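Local coordinates for protein KmHsv2 (Kluyveromyces marxianus, PDB 3VU4) that is probably a phosphoinositide-binding protein of the PROPPIN family, related to Atg18, and folds as a seven-bladed beta-propeller, at residues L203-D208 with W248-S253. Numbering follows the deposited sequence.
Sequences LNRKSD and WSTDGS
The carbonyl O of S249 takes two donors. G252 N gives to S249 O at 2.9 Å, which closes the type I turn S249-G252; the other donor is a water at 3.0 Å from S249 O. That water accepts from R205 N at 2.7 Å, so a single molecule ties the start of one turn to the other loop. Beside the water the contact becomes apolar. N204 CB sits over the face of the W248 indole in a CH-pi contact, 3.5 Å from the centroid of the five-membered ring and 17° off its normal. With N204 CG placed between its backbone N and carbonyl carbon (chi1 62°), the carboxamide folds back into its own loop: OD1 accepts from M209 N, and ND2 gives a weak bond of 3.1 Å to D208 OD2. Asparagine suits the site because a short side chain offers a methylene to the ring while its amide ties back to the residues that follow the turn. Tryptophan brings a broad face and an N-H, which NE1 gives across to R202 O of the neighbouring blade. Were W248 replaced by an alanine, N204 CB would probably lose its aromatic surface and R202 O the N-H that links the blades. Nearer solvent, R205 and T250 run side by side; the methyl CG2 lies over one face of the guanidinium, 3.4 Å from R205 NH2, so threonine provides a small apolar surface. G252, with positive phi, fits the end of its turn, and D251 OD1 accepts from S253 N in an Asx turn. Both loops join the first and second strands of adjacent propeller blades, joined here by the indole packed on N204, its N-H bond to R202 O, the R205-T250 pair and a bridging water.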
# COMPACT_ATOMS: atom_id res chain seq x y z
N LEU A 203 2.41 -4.96 4.36
CA LEU A 203 3.40 -4.88 5.41
C LEU A 203 3.24 -3.55 6.15
O LEU A 203 2.88 -2.54 5.54
CB LEU A 203 4.81 -4.94 4.83
CG LEU A 203 5.30 -6.27 4.26
CD1 LEU A 203 6.61 -6.07 3.52
CD2 LEU A 203 5.46 -7.28 5.38
N ASN A 204 3.47 -3.56 7.46
CA ASN A 204 3.38 -2.32 8.22
C ASN A 204 4.73 -1.61 8.09
O ASN A 204 5.68 -2.18 7.55
CB ASN A 204 3.00 -2.60 9.70
CG ASN A 204 4.03 -3.44 10.45
OD1 ASN A 204 4.93 -4.05 9.86
ND2 ASN A 204 3.88 -3.50 11.77
N ARG A 205 4.79 -0.35 8.52
CA ARG A 205 6.00 0.46 8.42
C ARG A 205 7.31 -0.26 8.74
O ARG A 205 8.26 -0.22 7.96
CB ARG A 205 5.87 1.67 9.34
CG ARG A 205 5.68 2.98 8.64
CD ARG A 205 6.95 3.81 8.64
NE ARG A 205 6.66 5.24 8.59
CZ ARG A 205 5.90 5.83 7.67
NH1 ARG A 205 5.33 5.10 6.71
NH2 ARG A 205 5.68 7.14 7.71
N LYS A 206 7.36 -0.91 9.90
CA LYS A 206 8.55 -1.62 10.34
C LYS A 206 8.76 -2.97 9.65
O LYS A 206 9.86 -3.52 9.69
CB LYS A 206 8.49 -1.83 11.85
CG LYS A 206 8.42 -0.55 12.65
CD LYS A 206 8.14 -0.84 14.11
CE LYS A 206 7.99 0.46 14.90
NZ LYS A 206 7.46 0.22 16.27
N SER A 207 7.70 -3.50 9.04
CA SER A 207 7.76 -4.80 8.36
C SER A 207 7.75 -5.97 9.33
O SER A 207 8.07 -7.09 8.95
CB SER A 207 9.00 -4.90 7.47
OG SER A 207 8.84 -4.15 6.28
N ASP A 208 7.38 -5.71 10.58
CA ASP A 208 7.32 -6.77 11.57
C ASP A 208 5.96 -7.45 11.56
O ASP A 208 5.76 -8.48 12.21
CB ASP A 208 7.63 -6.23 12.97
CG ASP A 208 6.76 -5.06 13.35
OD1 ASP A 208 6.05 -5.16 14.37
OD2 ASP A 208 6.78 -4.04 12.63
N TRP A 248 -1.53 0.71 6.57
CA TRP A 248 -1.24 0.79 8.01
C TRP A 248 -0.92 2.21 8.49
O TRP A 248 -0.26 2.97 7.78
CB TRP A 248 -0.03 -0.07 8.37
CG TRP A 248 -0.18 -1.58 8.28
CD1 TRP A 248 -0.06 -2.36 7.16
CD2 TRP A 248 -0.36 -2.48 9.38
NE1 TRP A 248 -0.13 -3.69 7.50
CE2 TRP A 248 -0.32 -3.80 8.86
CE3 TRP A 248 -0.55 -2.30 10.76
CZ2 TRP A 248 -0.45 -4.94 9.67
CZ3 TRP A 248 -0.68 -3.43 11.57
CH2 TRP A 248 -0.63 -4.73 11.02
N SER A 249 -1.35 2.56 9.70
CA SER A 249 -1.02 3.89 10.22
C SER A 249 0.48 3.88 10.52
O SER A 249 1.08 2.82 10.69
CB SER A 249 -1.84 4.21 11.47
OG SER A 249 -1.63 3.26 12.50
N THR A 250 1.09 5.05 10.57
CA THR A 250 2.53 5.15 10.78
C THR A 250 3.15 4.43 11.97
O THR A 250 4.28 3.96 11.88
CB THR A 250 2.97 6.63 10.77
OG1 THR A 250 2.24 7.36 11.76
CG2 THR A 250 2.69 7.24 9.41
N ASP A 251 2.43 4.31 13.09
CA ASP A 251 2.97 3.60 14.25
C ASP A 251 2.54 2.12 14.27
O ASP A 251 2.88 1.38 15.20
CB ASP A 251 2.52 4.27 15.55
CG ASP A 251 1.01 4.30 15.70
OD1 ASP A 251 0.30 3.65 14.91
OD2 ASP A 251 0.53 4.99 16.63
N GLY A 252 1.81 1.70 13.24
CA GLY A 252 1.36 0.32 13.15
C GLY A 252 0.15 -0.01 14.01
O GLY A 252 -0.22 -1.18 14.16
N SER A 253 -0.48 1.02 14.56
CA SER A 253 -1.65 0.88 15.42
C SER A 253 -2.99 0.60 14.73
O SER A 253 -3.79 -0.18 15.22
CB SER A 253 -1.80 2.13 16.29
OG SER A 253 -3.10 2.19 16.86
O HOH W 1 2.98 0.59 10.22